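PDB 4NNZ: probable zinc protease from Pseudomonas aeruginosa, which is one subunit of a heterodimeric M16-family zinc protease and probably takes part in metal-dependent hydrolysis of peptide bonds. Local coordinates for residues 108-120 with 174-187. Numbering follows the deposited sequence.
Sequences ADRMAHLSLPVDQ and IDDLRHWYESWYAP
Tyr181 reaches from helix 174-184 to the C-terminal end of helix 100-112 and meets carbonyls of its last turn. Tyr181 OH lies 3.1 Å from Arg110 O. Tyr181 OH is also 2.7 Å from Met111 O. His113 N is close to this OH too, but its angle is too poor for a hydrogen bond. Arg110 O sits at the ring edge, in the ring plane.

The same ring carries a CH-pi contact. Leu114 CB stands over the centre of one face, 3.7 Å from the Tyr181 ring centroid and 10° off the ring normal. Leu114 CG is anti to the backbone N (chi1 175°), and Leu114 CD2 runs back along the tyrosine to lie 3.8 Å from Tyr181 CB. Tyr185 CB covers the opposite face, nearer the rim. The ring is sandwiched between Leu114 CB of the connection and Tyr185 CB of its own segment.

Apolar contacts continue at both ends. Met111 bends at chi3 (78°), which brings Met111 CE to 3.8 Å from Pro187 CG. Leu116 and Leu177 cross at about a right angle, with Leu116 CD2 3.9 Å from Leu177 CD1. Ile174 CD1 reaches the start of helix 118-137, 3.9 Å from Val118 CA. This methyl also lies against one face of the Arg178 guanidinium, near its rim.

Arg178 NH1 forms a salt bridge with Asp175 OD1 at 3.3 Å, one turn back in the same helix. Asp176 pairs with Arg223 of the second subunit.

Helix 49-56 extends the apolar layer, with Leu53 on Leu114, Met56 on Leu116 and Leu49 on Leu177. Helix 174-184 packs along the extended connection 113-117 between helices 100-112 and 118-137, just before strand 190-196 enters the six-stranded sheet. This is the N-terminal alpha/beta half of the M16 peptidase fold.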
loop_
_atom_site.group_PDB
_atom_site.type_symbol
_atom_site.label_atom_id
_atom_site.label_comp_id
_atom_site.label_asym_id
_atom_site.label_seq_id
_atom_site.Cartn_x
_atom_site.Cartn_y
_atom_site.Cartn_z
ATOM N N ALA A 108 6.601 -0.057 32.713
ATOM C CA ALA A 108 7.900 -0.644 32.538
ATOM C C ALA A 108 7.788 -2.110 32.340
ATOM O O ALA A 108 8.582 -2.683 31.662
ATOM C CB ALA A 108 8.779 -0.336 33.716
ATOM N N ASP A 109 6.848 -2.732 33.011
ATOM C CA ASP A 109 6.661 -4.146 32.869
ATOM C C ASP A 109 6.274 -4.487 31.466
ATOM O O ASP A 109 6.718 -5.445 30.900
ATOM C CB ASP A 109 5.556 -4.593 33.777
ATOM C CG ASP A 109 5.694 -6.010 34.174
ATOM O OD1 ASP A 109 6.753 -6.341 34.697
ATOM O OD2 ASP A 109 4.754 -6.787 33.976
ATOM N N ARG A 110 5.426 -3.661 30.911
ATOM C CA ARG A 110 4.960 -3.840 29.585
ATOM C C ARG A 110 6.127 -3.783 28.644
ATOM O O ARG A 110 6.229 -4.565 27.754
ATOM C CB ARG A 110 4.049 -2.670 29.286
ATOM C CG ARG A 110 2.799 -3.001 28.524
ATOM C CD ARG A 110 2.280 -1.795 27.772
ATOM N NE ARG A 110 1.612 -0.881 28.673
ATOM C CZ ARG A 110 0.601 -1.219 29.444
ATOM N NH1 ARG A 110 0.143 -2.446 29.412
ATOM N NH2 ARG A 110 0.057 -0.331 30.246
ATOM N N MET A 111 6.978 -2.807 28.819
ATOM C CA MET A 111 8.106 -2.634 27.953
ATOM C C MET A 111 9.072 -3.770 28.061
ATOM O O MET A 111 9.660 -4.183 27.103
ATOM C CB MET A 111 8.796 -1.339 28.287
ATOM C CG MET A 111 9.646 -0.795 27.185
ATOM S SD MET A 111 10.140 0.844 27.575
ATOM C CE MET A 111 11.408 0.504 28.723
ATOM N N ALA A 112 9.244 -4.241 29.267
ATOM C CA ALA A 112 10.197 -5.272 29.558
ATOM C C ALA A 112 9.928 -6.631 28.952
ATOM O O ALA A 112 10.850 -7.306 28.546
ATOM C CB ALA A 112 10.385 -5.386 31.049
ATOM N N HIS A 113 8.697 -7.077 28.975
ATOM C CA HIS A 113 8.438 -8.363 28.413
ATOM C C HIS A 113 6.997 -8.547 28.080
ATOM O O HIS A 113 6.149 -7.914 28.646
ATOM C CB HIS A 113 8.897 -9.426 29.379
ATOM C CG HIS A 113 8.018 -9.572 30.567
ATOM N ND1 HIS A 113 7.062 -10.554 30.665
ATOM C CD2 HIS A 113 7.941 -8.855 31.706
ATOM C CE1 HIS A 113 6.434 -10.433 31.814
ATOM N NE2 HIS A 113 6.945 -9.406 32.462
ATOM N N LEU A 114 6.724 -9.447 27.166
ATOM C CA LEU A 114 5.379 -9.648 26.737
ATOM C C LEU A 114 4.933 -10.990 27.166
ATOM O O LEU A 114 5.433 -11.975 26.699
ATOM C CB LEU A 114 5.303 -9.582 25.223
ATOM C CG LEU A 114 3.930 -9.894 24.646
ATOM C CD1 LEU A 114 2.830 -9.171 25.386
ATOM C CD2 LEU A 114 3.862 -9.610 23.174
ATOM N N SER A 115 3.930 -11.032 28.023
ATOM C CA SER A 115 3.346 -12.292 28.405
ATOM C C SER A 115 2.085 -12.439 27.631
ATOM O O SER A 115 1.138 -11.750 27.867
ATOM C CB SER A 115 3.027 -12.302 29.893
ATOM O OG SER A 115 3.401 -13.520 30.501
ATOM N N LEU A 116 2.092 -13.341 26.682
ATOM C CA LEU A 116 0.957 -13.527 25.837
ATOM C C LEU A 116 0.855 -14.973 25.517
ATOM O O LEU A 116 1.573 -15.483 24.708
ATOM C CB LEU A 116 1.138 -12.712 24.569
ATOM C CG LEU A 116 0.157 -12.865 23.427
ATOM C CD1 LEU A 116 -1.259 -12.677 23.910
ATOM C CD2 LEU A 116 0.502 -11.818 22.399
ATOM N N PRO A 117 -0.099 -15.606 26.137
ATOM C CA PRO A 117 -0.350 -17.022 25.963
ATOM C C PRO A 117 -1.043 -17.350 24.682
ATOM O O PRO A 117 -1.886 -16.632 24.231
ATOM C CB PRO A 117 -1.286 -17.332 27.111
ATOM C CG PRO A 117 -0.891 -16.382 28.160
ATOM C CD PRO A 117 -0.458 -15.137 27.473
ATOM N N VAL A 118 -0.750 -18.511 24.160
ATOM C CA VAL A 118 -1.323 -18.972 22.930
ATOM C C VAL A 118 -2.820 -19.018 23.108
ATOM O O VAL A 118 -3.581 -18.822 22.193
ATOM C CB VAL A 118 -0.844 -20.387 22.676
ATOM C CG1 VAL A 118 -1.098 -21.206 23.918
ATOM C CG2 VAL A 118 -1.557 -21.004 21.498
ATOM N N ASP A 119 -3.222 -19.379 24.301
ATOM C CA ASP A 119 -4.606 -19.508 24.641
ATOM C C ASP A 119 -5.302 -18.165 24.630
ATOM O O ASP A 119 -6.427 -18.034 24.184
ATOM C CB ASP A 119 -4.726 -20.229 25.969
ATOM C CG ASP A 119 -3.648 -21.331 26.154
ATOM O OD1 ASP A 119 -2.461 -20.990 26.342
ATOM O OD2 ASP A 119 -3.985 -22.541 26.105
ATOM N N GLN A 120 -4.635 -17.162 25.149
ATOM C CA GLN A 120 -5.184 -15.842 25.137
ATOM C C GLN A 120 -5.310 -15.372 23.713
ATOM O O GLN A 120 -6.272 -14.757 23.343
ATOM C CB GLN A 120 -4.267 -14.913 25.921
ATOM C CG GLN A 120 -4.828 -13.555 26.257
ATOM C CD GLN A 120 -3.792 -12.612 26.855
ATOM O OE1 GLN A 120 -3.054 -12.969 27.763
ATOM N NE2 GLN A 120 -3.747 -11.397 26.350
ATOM N N ILE A 174 0.681 -15.647 16.438
ATOM C CA ILE A 174 1.274 -15.265 17.686
ATOM C C ILE A 174 2.694 -14.822 17.514
ATOM O O ILE A 174 3.143 -13.902 18.141
ATOM C CB ILE A 174 1.217 -16.426 18.671
ATOM C CG1 ILE A 174 1.553 -15.941 20.048
ATOM C CG2 ILE A 174 2.185 -17.511 18.304
ATOM C CD1 ILE A 174 1.545 -17.046 21.047
ATOM N N ASP A 175 3.397 -15.542 16.671
ATOM C CA ASP A 175 4.763 -15.237 16.382
ATOM C C ASP A 175 4.908 -13.910 15.725
ATOM O O ASP A 175 5.818 -13.193 16.001
ATOM C CB ASP A 175 5.378 -16.360 15.609
ATOM C CG ASP A 175 5.791 -17.478 16.509
ATOM O OD1 ASP A 175 6.571 -17.218 17.438
ATOM O OD2 ASP A 175 5.312 -18.608 16.341
ATOM N N ASP A 176 3.966 -13.572 14.875
ATOM C CA ASP A 176 3.990 -12.303 14.212
ATOM C C ASP A 176 3.872 -11.180 15.209
ATOM O O ASP A 176 4.511 -10.174 15.075
ATOM C CB ASP A 176 2.888 -12.229 13.173
ATOM C CG ASP A 176 3.094 -13.188 12.041
ATOM O OD1 ASP A 176 4.228 -13.581 11.793
ATOM O OD2 ASP A 176 2.124 -13.556 11.384
ATOM N N LEU A 177 3.018 -11.359 16.192
ATOM C CA LEU A 177 2.854 -10.434 17.273
ATOM C C LEU A 177 4.048 -10.303 18.177
ATOM O O LEU A 177 4.370 -9.243 18.589
ATOM C CB LEU A 177 1.640 -10.818 18.091
ATOM C CG LEU A 177 0.268 -10.264 17.764
ATOM C CD1 LEU A 177 -0.470 -10.041 19.039
ATOM C CD2 LEU A 177 0.362 -8.959 17.042
ATOM N N ARG A 178 4.691 -11.399 18.505
ATOM C CA ARG A 178 5.853 -11.365 19.355
ATOM C C ARG A 178 6.957 -10.615 18.714
ATOM O O ARG A 178 7.701 -9.929 19.352
ATOM C CB ARG A 178 6.360 -12.772 19.600
ATOM C CG ARG A 178 5.512 -13.600 20.519
ATOM C CD ARG A 178 6.193 -14.893 20.866
ATOM N NE ARG A 178 5.428 -15.664 21.819
ATOM C CZ ARG A 178 4.921 -16.855 21.555
ATOM N NH1 ARG A 178 5.097 -17.393 20.369
ATOM N NH2 ARG A 178 4.243 -17.512 22.470
ATOM N N HIS A 179 7.119 -10.859 17.440
ATOM C CA HIS A 179 8.181 -10.289 16.686
ATOM C C HIS A 179 8.043 -8.812 16.563
ATOM O O HIS A 179 8.993 -8.084 16.589
ATOM C CB HIS A 179 8.221 -10.933 15.335
ATOM C CG HIS A 179 9.350 -10.469 14.495
ATOM N ND1 HIS A 179 10.638 -10.898 14.688
ATOM C CD2 HIS A 179 9.391 -9.591 13.473
ATOM C CE1 HIS A 179 11.425 -10.312 13.813
ATOM N NE2 HIS A 179 10.692 -9.515 13.063
ATOM N N TRP A 180 6.816 -8.395 16.379
ATOM C CA TRP A 180 6.477 -7.012 16.315
ATOM C C TRP A 180 6.759 -6.374 17.635
ATOM O O TRP A 180 7.207 -5.262 17.692
ATOM C CB TRP A 180 5.032 -6.868 15.902
ATOM C CG TRP A 180 4.645 -5.563 15.362
ATOM C CD1 TRP A 180 3.885 -4.671 15.965
ATOM C CD2 TRP A 180 4.954 -5.018 14.083
ATOM N NE1 TRP A 180 3.706 -3.594 15.196
ATOM C CE2 TRP A 180 4.346 -3.783 14.019
ATOM C CE3 TRP A 180 5.684 -5.456 12.993
ATOM C CZ2 TRP A 180 4.446 -2.978 12.933
ATOM C CZ3 TRP A 180 5.783 -4.664 11.940
ATOM C CH2 TRP A 180 5.164 -3.436 11.900
ATOM N N TYR A 181 6.477 -7.081 18.707
ATOM C CA TYR A 181 6.758 -6.555 20.008
ATOM C C TYR A 181 8.241 -6.378 20.186
ATOM O O TYR A 181 8.686 -5.365 20.636
ATOM C CB TYR A 181 6.165 -7.435 21.098
ATOM C CG TYR A 181 6.685 -7.133 22.461
ATOM C CD1 TYR A 181 7.928 -7.549 22.831
ATOM C CD2 TYR A 181 5.952 -6.421 23.364
ATOM C CE1 TYR A 181 8.444 -7.259 24.057
ATOM C CE2 TYR A 181 6.460 -6.141 24.603
ATOM C CZ TYR A 181 7.708 -6.571 24.932
ATOM O OH TYR A 181 8.229 -6.311 26.151
ATOM N N GLU A 182 9.001 -7.368 19.784
ATOM C CA GLU A 182 10.426 -7.333 19.919
ATOM C C GLU A 182 11.038 -6.227 19.152
ATOM O O GLU A 182 11.989 -5.643 19.587
ATOM C CB GLU A 182 11.017 -8.607 19.353
ATOM C CG GLU A 182 11.153 -9.718 20.345
ATOM C CD GLU A 182 11.327 -11.056 19.683
ATOM O OE1 GLU A 182 11.119 -11.163 18.476
ATOM O OE2 GLU A 182 11.682 -12.008 20.377
ATOM N N SER A 183 10.567 -6.035 17.944
ATOM C CA SER A 183 11.124 -5.047 17.078
ATOM C C SER A 183 10.924 -3.634 17.504
ATOM O O SER A 183 11.791 -2.843 17.360
ATOM C CB SER A 183 10.611 -5.245 15.679
ATOM O OG SER A 183 10.484 -6.604 15.429
ATOM N N TRP A 184 9.739 -3.309 17.963
ATOM C CA TRP A 184 9.349 -1.929 18.099
ATOM C C TRP A 184 9.078 -1.413 19.476
ATOM O O TRP A 184 9.116 -0.235 19.689
ATOM C CB TRP A 184 8.127 -1.666 17.260
ATOM C CG TRP A 184 8.293 -1.887 15.850
ATOM C CD1 TRP A 184 7.747 -2.858 15.136
ATOM C CD2 TRP A 184 9.014 -1.080 14.938
ATOM N NE1 TRP A 184 8.087 -2.742 13.843
ATOM C CE2 TRP A 184 8.870 -1.642 13.701
ATOM C CE3 TRP A 184 9.780 0.060 15.058
ATOM C CZ2 TRP A 184 9.442 -1.120 12.602
ATOM C CZ3 TRP A 184 10.346 0.566 13.969
ATOM C CH2 TRP A 184 10.189 -0.016 12.763
ATOM N N TYR A 185 8.750 -2.283 20.398
ATOM C CA TYR A 185 8.469 -1.840 21.732
ATOM C C TYR A 185 9.748 -1.765 22.497
ATOM O O TYR A 185 10.067 -2.626 23.261
ATOM C CB TYR A 185 7.496 -2.784 22.394
ATOM C CG TYR A 185 6.075 -2.395 22.209
ATOM C CD1 TYR A 185 5.525 -2.278 20.957
ATOM C CD2 TYR A 185 5.280 -2.148 23.278
ATOM C CE1 TYR A 185 4.219 -1.912 20.785
ATOM C CE2 TYR A 185 3.977 -1.788 23.110
ATOM C CZ TYR A 185 3.461 -1.670 21.864
ATOM O OH TYR A 185 2.177 -1.312 21.731
ATOM N N ALA A 186 10.501 -0.736 22.248
ATOM C CA ALA A 186 11.778 -0.624 22.842
ATOM C C ALA A 186 11.965 0.766 23.385
ATOM O O ALA A 186 11.390 1.701 22.892
ATOM C CB ALA A 186 12.834 -0.948 21.836
ATOM N N PRO A 187 12.851 0.914 24.359
ATOM C CA PRO A 187 13.043 2.157 25.083
ATOM C C PRO A 187 13.464 3.258 24.181
ATOM O O PRO A 187 13.071 4.366 24.366
ATOM C CB PRO A 187 14.163 1.818 26.031
ATOM C CG PRO A 187 14.184 0.334 26.111
ATOM C CD PRO A 187 13.145 -0.221 25.218
#